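Local coordinates for protein CurH (PDB 3KG7) that probably dehydrates acyl-carrier-bound beta-hydroxyacyl intermediates, as a dehydratase domain of the polyketide synthase that makes curacin, at residues 145-150 / 173-178; 211-216 / 249-254; 258-263 / 280-285. All blocks are in the same frame, centred on the assembly; numbering follows the deposited sequence.

The three contacts run in series along the half of the double hotdog formed by the later part of the chain. Contact 1 (145-150 / 173-178) lies at the outer end, its centre about 13 Å from that of contact 2, and the two touch where I176 CD1 packs 3.4 Å from T212 O. Contact 2 (211-216 / 249-254) and contact 3 (258-263 / 280-285) have centres about 11 Å apart and are joined by a salt bridge from D214 to R261. Contacts 1 and 3 do not touch, their nearest atoms being about 11 Å apart. In relatives, the dehydratase active site lies between the two hotdogs.

Contact 1: 145-150 / 173-178; sequences LRPLDT and QAWIGE
The one backbone hydrogen bond between 145-150 and 173-178 lies at the L148 end, while side chains pack along both faces of the pairing. L148 N donates to A174 O at 2.7 Å, with an N-H...O angle of 150° and the donor in the carbonyl plane. Beside that bond the L148 side chain reaches over the strand: its CD1 branch lies 3.8 Å from A174 CB and 3.7 Å from I176 CB, so one methyl bridges two alternate residues on the same face. An alanine here would probably disturb this packing, since the branch that spans A174 and I176 would be lost while the backbone bond could remain. W175 CG, anti to its carbonyl carbon (chi1 -62°), puts the indole on the other face, where P147 forms with W175 an antiparallel non-hydrogen-bonded pair. The proline ring meets the pyrrole part of the indole obliquely, P147 CG being 3.5 Å from W175 NE1, and the L145 and W175 side chains cross at about a right angle, with L145 CD1 3.8 Å from W175 CB. The loose side is marked by R146, whose exposed side chain stays at least 4.5 Å from 173-178, and by D149, which turns away. Strand 146-147 is short and weakly bonded, and is the outermost of its row within the chain. Strand 171-176 continues that row to strand 181-186, where A174 packs on L183 and W175 on L182, while the first segment joins helix 138-144 to helix 150-159.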
# COMPACT_ATOMS: atom_id res chain seq x y z
N LEU C 145 -15.97 -45.57 -17.40
CA LEU C 145 -17.01 -44.59 -17.13
C LEU C 145 -17.93 -44.45 -18.36
O LEU C 145 -17.79 -45.20 -19.33
CB LEU C 145 -16.41 -43.25 -16.71
CG LEU C 145 -15.61 -43.28 -15.40
CD1 LEU C 145 -14.85 -41.98 -15.20
CD2 LEU C 145 -16.49 -43.59 -14.18
N ARG C 146 -18.87 -43.51 -18.29
CA ARG C 146 -19.79 -43.25 -19.40
C ARG C 146 -19.91 -41.75 -19.64
O ARG C 146 -20.43 -41.03 -18.79
CB ARG C 146 -21.16 -43.89 -19.14
CG ARG C 146 -21.14 -45.42 -19.20
CD ARG C 146 -22.45 -46.06 -18.62
NE ARG C 146 -22.06 -47.24 -17.77
CZ ARG C 146 -21.65 -48.46 -18.31
NH1 ARG C 146 -21.56 -48.71 -19.70
NH2 ARG C 146 -21.31 -49.46 -17.43
N PRO C 147 -19.42 -41.27 -20.81
CA PRO C 147 -19.36 -39.85 -21.16
C PRO C 147 -20.69 -39.12 -21.05
O PRO C 147 -21.75 -39.72 -21.25
CB PRO C 147 -18.89 -39.87 -22.62
CG PRO C 147 -18.15 -41.14 -22.76
CD PRO C 147 -18.89 -42.12 -21.89
N LEU C 148 -20.62 -37.83 -20.73
CA LEU C 148 -21.80 -36.99 -20.58
C LEU C 148 -22.00 -36.07 -21.77
O LEU C 148 -21.05 -35.69 -22.46
CB LEU C 148 -21.68 -36.13 -19.32
CG LEU C 148 -22.25 -36.65 -18.01
CD1 LEU C 148 -21.26 -36.38 -16.88
CD2 LEU C 148 -23.61 -36.01 -17.72
N ASP C 149 -23.26 -35.73 -22.02
CA ASP C 149 -23.61 -34.63 -22.89
C ASP C 149 -23.58 -33.39 -22.01
O ASP C 149 -24.26 -33.34 -20.99
CB ASP C 149 -25.01 -34.84 -23.49
CG ASP C 149 -25.36 -33.82 -24.56
OD1 ASP C 149 -24.48 -33.50 -25.40
OD2 ASP C 149 -26.51 -33.35 -24.58
N THR C 150 -22.77 -32.40 -22.41
CA THR C 150 -22.58 -31.17 -21.64
C THR C 150 -23.87 -30.39 -21.43
O THR C 150 -24.03 -29.70 -20.42
CB THR C 150 -21.49 -30.25 -22.26
OG1 THR C 150 -21.91 -29.83 -23.57
CG2 THR C 150 -20.15 -30.97 -22.37
N GLN C 173 -14.85 -32.18 -21.75
CA GLN C 173 -15.59 -33.44 -21.67
C GLN C 173 -15.86 -33.83 -20.21
O GLN C 173 -15.06 -33.54 -19.33
CB GLN C 173 -14.82 -34.56 -22.39
CG GLN C 173 -15.66 -35.76 -22.80
CD GLN C 173 -16.56 -35.48 -23.99
OE1 GLN C 173 -16.22 -34.70 -24.87
NE2 GLN C 173 -17.73 -36.12 -24.01
N ALA C 174 -16.99 -34.49 -19.98
CA ALA C 174 -17.37 -34.93 -18.65
C ALA C 174 -17.74 -36.41 -18.61
O ALA C 174 -18.42 -36.91 -19.51
CB ALA C 174 -18.51 -34.08 -18.12
N TRP C 175 -17.27 -37.11 -17.59
CA TRP C 175 -17.65 -38.51 -17.36
C TRP C 175 -18.24 -38.67 -15.97
O TRP C 175 -17.91 -37.92 -15.05
CB TRP C 175 -16.44 -39.43 -17.53
CG TRP C 175 -15.82 -39.43 -18.90
CD1 TRP C 175 -16.10 -40.29 -19.93
CD2 TRP C 175 -14.78 -38.56 -19.38
NE1 TRP C 175 -15.32 -39.99 -21.02
CE2 TRP C 175 -14.50 -38.94 -20.71
CE3 TRP C 175 -14.07 -37.50 -18.81
CZ2 TRP C 175 -13.53 -38.28 -21.49
CZ3 TRP C 175 -13.10 -36.85 -19.59
CH2 TRP C 175 -12.85 -37.25 -20.91
N ILE C 176 -19.12 -39.66 -15.82
CA ILE C 176 -19.78 -39.93 -14.54
C ILE C 176 -19.90 -41.43 -14.23
O ILE C 176 -20.24 -42.23 -15.10
CB ILE C 176 -21.17 -39.22 -14.46
CG1 ILE C 176 -21.69 -39.17 -13.02
CG2 ILE C 176 -22.20 -39.87 -15.40
CD1 ILE C 176 -21.12 -38.02 -12.22
N GLY C 177 -19.60 -41.79 -12.99
CA GLY C 177 -19.85 -43.13 -12.48
C GLY C 177 -20.80 -43.04 -11.30
O GLY C 177 -21.32 -41.96 -11.00
N GLU C 178 -21.03 -44.17 -10.64
CA GLU C 178 -21.87 -44.19 -9.45
C GLU C 178 -21.13 -43.63 -8.23
O GLU C 178 -21.73 -42.98 -7.38
CB GLU C 178 -22.40 -45.59 -9.18
CG GLU C 178 -23.42 -46.04 -10.20
CD GLU C 178 -24.16 -47.28 -9.75
OE1 GLU C 178 -23.64 -48.01 -8.88
OE2 GLU C 178 -25.27 -47.53 -10.28

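Contact 2: 211-216 / 249-254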
# COMPACT_ATOMS: atom_id res chain seq x y z
N LEU C 211 -18.31 -30.67 -11.05
CA LEU C 211 -18.90 -32.02 -11.11
C LEU C 211 -18.60 -32.91 -9.91
O LEU C 211 -17.48 -32.92 -9.37
CB LEU C 211 -18.53 -32.73 -12.42
CG LEU C 211 -19.12 -34.11 -12.74
CD1 LEU C 211 -20.64 -34.07 -12.90
CD2 LEU C 211 -18.48 -34.70 -13.98
N THR C 212 -19.62 -33.68 -9.53
CA THR C 212 -19.56 -34.63 -8.44
C THR C 212 -20.35 -35.84 -8.93
O THR C 212 -21.29 -35.67 -9.71
CB THR C 212 -20.26 -34.06 -7.18
OG1 THR C 212 -20.15 -32.63 -7.17
CG2 THR C 212 -19.64 -34.61 -5.92
N PRO C 213 -19.97 -37.07 -8.49
CA PRO C 213 -20.73 -38.30 -8.79
C PRO C 213 -22.26 -38.15 -8.71
O PRO C 213 -22.99 -38.83 -9.44
CB PRO C 213 -20.25 -39.27 -7.71
CG PRO C 213 -18.86 -38.85 -7.43
CD PRO C 213 -18.76 -37.37 -7.70
N ASP C 214 -22.72 -37.25 -7.84
CA ASP C 214 -24.13 -37.06 -7.55
C ASP C 214 -24.61 -35.64 -7.85
O ASP C 214 -25.28 -35.01 -7.02
CB ASP C 214 -24.40 -37.40 -6.07
CG ASP C 214 -23.61 -36.51 -5.12
OD1 ASP C 214 -22.36 -36.47 -5.21
OD2 ASP C 214 -24.25 -35.83 -4.29
N LEU C 215 -24.26 -35.13 -9.03
CA LEU C 215 -24.62 -33.75 -9.40
C LEU C 215 -26.10 -33.59 -9.79
O LEU C 215 -26.64 -32.49 -9.76
CB LEU C 215 -23.70 -33.24 -10.52
CG LEU C 215 -23.55 -31.72 -10.65
CD1 LEU C 215 -22.41 -31.19 -9.77
CD2 LEU C 215 -23.33 -31.32 -12.10
N PHE C 216 -26.75 -34.70 -10.14
CA PHE C 216 -28.18 -34.70 -10.44
C PHE C 216 -29.03 -34.67 -9.16
O PHE C 216 -30.26 -34.66 -9.22
CB PHE C 216 -28.55 -35.92 -11.30
CG PHE C 216 -27.93 -35.91 -12.67
CD1 PHE C 216 -26.66 -36.45 -12.88
CD2 PHE C 216 -28.61 -35.36 -13.75
CE1 PHE C 216 -26.07 -36.43 -14.14
CE2 PHE C 216 -28.03 -35.35 -15.03
CZ PHE C 216 -26.76 -35.88 -15.22
N GLU C 249 -13.40 -38.70 -6.18
CA GLU C 249 -13.36 -40.13 -5.84
C GLU C 249 -14.56 -40.63 -5.04
O GLU C 249 -14.91 -41.81 -5.11
CB GLU C 249 -12.06 -40.47 -5.11
CG GLU C 249 -10.83 -40.48 -6.02
CD GLU C 249 -9.52 -40.31 -5.26
OE1 GLU C 249 -9.19 -41.17 -4.42
OE2 GLU C 249 -8.81 -39.31 -5.52
N GLU C 250 -15.20 -39.74 -4.27
CA GLU C 250 -16.41 -40.11 -3.52
C GLU C 250 -17.51 -39.06 -3.62
O GLU C 250 -17.22 -37.87 -3.81
CB GLU C 250 -16.09 -40.48 -2.06
CG GLU C 250 -15.12 -39.56 -1.32
CD GLU C 250 -14.79 -40.07 0.08
OE1 GLU C 250 -15.71 -40.14 0.93
OE2 GLU C 250 -13.62 -40.39 0.34
N PRO C 251 -18.79 -39.49 -3.54
CA PRO C 251 -19.93 -38.56 -3.58
C PRO C 251 -19.88 -37.50 -2.47
O PRO C 251 -19.27 -37.73 -1.42
CB PRO C 251 -21.14 -39.48 -3.40
CG PRO C 251 -20.68 -40.81 -3.88
CD PRO C 251 -19.25 -40.89 -3.45
N SER C 252 -20.52 -36.37 -2.73
CA SER C 252 -20.50 -35.23 -1.80
C SER C 252 -21.13 -35.57 -0.45
O SER C 252 -22.19 -36.19 -0.39
CB SER C 252 -21.20 -34.02 -2.42
OG SER C 252 -22.48 -34.35 -2.91
N ARG C 253 -20.46 -35.16 0.62
CA ARG C 253 -20.99 -35.31 1.97
C ARG C 253 -21.97 -34.19 2.28
O ARG C 253 -21.68 -33.01 2.09
CB ARG C 253 -19.87 -35.36 3.01
CG ARG C 253 -18.98 -36.62 2.92
CD ARG C 253 -17.86 -36.64 3.96
NE ARG C 253 -17.28 -35.32 4.19
CZ ARG C 253 -16.43 -34.71 3.35
NH1 ARG C 253 -16.06 -35.30 2.22
NH2 ARG C 253 -15.96 -33.51 3.65
N VAL C 254 -23.15 -34.59 2.75
CA VAL C 254 -24.24 -33.66 3.02
C VAL C 254 -24.42 -33.51 4.52
O VAL C 254 -24.90 -34.44 5.19
CB VAL C 254 -25.56 -34.16 2.37
CG1 VAL C 254 -26.72 -33.20 2.68
CG2 VAL C 254 -25.39 -34.33 0.86
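D214 and S252 carry this small, largely surface-lying contact, and both adopt the crowded first torsion. D214 CG sits between its backbone N and carbonyl carbon (chi1 61°), which directs the carboxylate across to 249-254; S252 OG takes the equivalent position (chi1 52°) and so comes to the same carboxylate as its own backbone N-H. The main-chain bond is the better defined: S252 N donates to D214 OD1 at 3.1 Å and an N-H...O angle of 167°, meeting the oxygen from above the carboxylate plane. S252 OG adds a weak hydrogen bond to D214 OD1, also 3.1 Å, and lies 2.7 Å from D214 OD2. R261 completes the cluster, its NH2 forming a salt bridge with D214 OD2 and a hydrogen bond with S252 OG; this charge would probably keep the aspartate ionised.

In the double hotdog fold, 211-216 is part of the loop between helix 202-207 and strand 225-236, whereas 249-252 interrupts strand 243-255, which resumes at R253. The loop turns at P213 and D214, as the weak bond from L215 N to T212 O (3.1 Å) indicates.

Apolar groups meet alongside the carboxylate. T212 has CG2 anti to its backbone N, and that methyl lies 3.9 Å from S252 CB. Next to it the two prolines touch loosely, P213 CB being 4.2 Å from P251 CG. On the far side of the loop, L211 and L215 pack against L153 of helix 150-159.

Contact 3: 258-263 / 280-285; sequences LQTRSY and GFTVKR
Strands 260-263 and 281-285 run antiparallel, their directions 159° apart, and four backbone hydrogen bonds set the register. R261 and V283 form one hydrogen-bonded pair, with R261 N to V283 O at 3.1 Å and V283 N to R261 O at 2.8 Å, the latter nearly along the C=O axis. Y263 and F281 form the next: Y263 N reaches F281 O at 3.0 Å from above the carbonyl plane, and F281 N reaches Y263 O at 2.9 Å within it. G280 and F281 both face Y263, a G1 beta bulge, and G280 has the positive phi (67°) that glycine readily adopts.

Side-chain hydroxyls gather on the opposite face at the non-hydrogen-bonded pair S262 and T282. Their link, S262 OG to T282 OG1 at 3.3 Å, is weak. T282 OG1 is held more firmly by its own segment, donating to G280 O at 2.8 Å, so it ties the strand back to the bulge. T282 CG2, anti to the backbone N, meets T260 CB.

Aromatic contact occupies the face with R261 and V283. Y263 and F281 lie side by side and point the same way, yet their rings are turned 70° apart in an offset edge-to-face pair, centroids 5.3 Å apart, with the F281 edge toward the Y263 face. F281 CD1 comes 3.5 Å from Y263 CZ. Y263 OH is bonded to T209 O, which fixes the tip of the ring.

These strands form a hairpin flanked by strand 243-255 beyond 260-268 and by strand 225-236 beyond 274-286, where F281 packs on V231 and V283 on W226.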
# COMPACT_ATOMS: atom_id res chain seq x y z
N LEU C 258 -26.35 -28.44 9.81
CA LEU C 258 -25.62 -27.22 9.45
C LEU C 258 -25.65 -26.93 7.94
O LEU C 258 -25.00 -25.98 7.47
CB LEU C 258 -24.18 -27.25 9.99
CG LEU C 258 -24.01 -26.87 11.48
CD1 LEU C 258 -22.86 -27.64 12.14
CD2 LEU C 258 -23.83 -25.35 11.65
N GLN C 259 -26.39 -27.76 7.21
CA GLN C 259 -26.80 -27.51 5.82
C GLN C 259 -25.70 -27.08 4.85
O GLN C 259 -25.64 -25.91 4.43
CB GLN C 259 -27.98 -26.52 5.78
CG GLN C 259 -28.85 -26.60 4.52
CD GLN C 259 -29.71 -27.87 4.46
OE1 GLN C 259 -30.02 -28.48 5.48
NE2 GLN C 259 -30.09 -28.25 3.25
N THR C 260 -24.82 -28.02 4.50
CA THR C 260 -23.72 -27.79 3.56
C THR C 260 -23.43 -29.06 2.78
O THR C 260 -23.54 -30.16 3.33
CB THR C 260 -22.41 -27.39 4.28
OG1 THR C 260 -22.01 -28.43 5.18
CG2 THR C 260 -22.57 -26.08 5.05
N ARG C 261 -23.06 -28.93 1.51
CA ARG C 261 -22.52 -30.06 0.74
C ARG C 261 -21.02 -29.86 0.57
O ARG C 261 -20.59 -28.78 0.17
CB ARG C 261 -23.17 -30.17 -0.64
CG ARG C 261 -24.65 -30.44 -0.65
CD ARG C 261 -25.13 -30.65 -2.06
NE ARG C 261 -24.88 -32.02 -2.53
CZ ARG C 261 -25.77 -33.01 -2.47
NH1 ARG C 261 -26.98 -32.81 -1.96
NH2 ARG C 261 -25.44 -34.22 -2.91
N SER C 262 -20.23 -30.89 0.88
CA SER C 262 -18.77 -30.79 0.77
C SER C 262 -18.18 -31.94 -0.03
O SER C 262 -18.69 -33.06 0.02
CB SER C 262 -18.12 -30.75 2.15
OG SER C 262 -18.92 -30.06 3.08
N TYR C 263 -17.10 -31.65 -0.76
CA TYR C 263 -16.41 -32.68 -1.54
C TYR C 263 -14.93 -32.40 -1.82
O TYR C 263 -14.40 -31.35 -1.45
CB TYR C 263 -17.18 -33.03 -2.84
CG TYR C 263 -17.55 -31.87 -3.74
CD1 TYR C 263 -18.68 -31.08 -3.46
CD2 TYR C 263 -16.81 -31.58 -4.88
CE1 TYR C 263 -19.04 -30.01 -4.29
CE2 TYR C 263 -17.17 -30.51 -5.72
CZ TYR C 263 -18.28 -29.73 -5.42
OH TYR C 263 -18.62 -28.68 -6.24
N GLY C 280 -12.29 -30.51 1.05
CA GLY C 280 -13.37 -29.93 1.83
C GLY C 280 -14.05 -28.75 1.16
O GLY C 280 -14.47 -27.82 1.84
N PHE C 281 -14.14 -28.80 -0.17
CA PHE C 281 -14.83 -27.77 -0.95
C PHE C 281 -16.31 -27.75 -0.59
O PHE C 281 -17.07 -28.64 -0.97
CB PHE C 281 -14.65 -28.00 -2.46
CG PHE C 281 -15.28 -26.92 -3.32
CD1 PHE C 281 -16.47 -27.15 -4.00
CD2 PHE C 281 -14.67 -25.67 -3.45
CE1 PHE C 281 -17.06 -26.14 -4.79
CE2 PHE C 281 -15.25 -24.66 -4.25
CZ PHE C 281 -16.44 -24.90 -4.92
N THR C 282 -16.71 -26.73 0.16
CA THR C 282 -18.06 -26.68 0.72
C THR C 282 -18.94 -25.62 0.06
O THR C 282 -18.55 -24.45 -0.05
CB THR C 282 -18.01 -26.46 2.25
OG1 THR C 282 -17.07 -27.37 2.84
CG2 THR C 282 -19.38 -26.69 2.87
N VAL C 283 -20.11 -26.04 -0.39
CA VAL C 283 -21.11 -25.11 -0.91
C VAL C 283 -22.28 -25.00 0.07
O VAL C 283 -22.57 -25.94 0.80
CB VAL C 283 -21.62 -25.51 -2.33
CG1 VAL C 283 -20.50 -25.35 -3.36
CG2 VAL C 283 -22.17 -26.93 -2.34
N LYS C 284 -22.93 -23.84 0.10
CA LYS C 284 -24.11 -23.65 0.94
C LYS C 284 -25.18 -22.90 0.16
O LYS C 284 -24.88 -22.04 -0.69
CB LYS C 284 -23.74 -22.90 2.23
CG LYS C 284 -24.84 -22.90 3.29
CD LYS C 284 -24.46 -22.08 4.52
CE LYS C 284 -24.60 -20.58 4.27
NZ LYS C 284 -24.40 -19.79 5.51
N ARG C 285 -26.44 -23.23 0.44
CA ARG C 285 -27.58 -22.57 -0.20
C ARG C 285 -27.56 -21.06 0.05
O ARG C 285 -27.40 -20.61 1.19
CB ARG C 285 -28.90 -23.18 0.30
CG ARG C 285 -29.05 -24.66 0.01
CD ARG C 285 -29.71 -24.94 -1.34
NE ARG C 285 -31.13 -24.56 -1.37
CZ ARG C 285 -32.05 -25.11 -2.16
NH1 ARG C 285 -31.73 -26.09 -3.00
NH2 ARG C 285 -33.31 -24.68 -2.10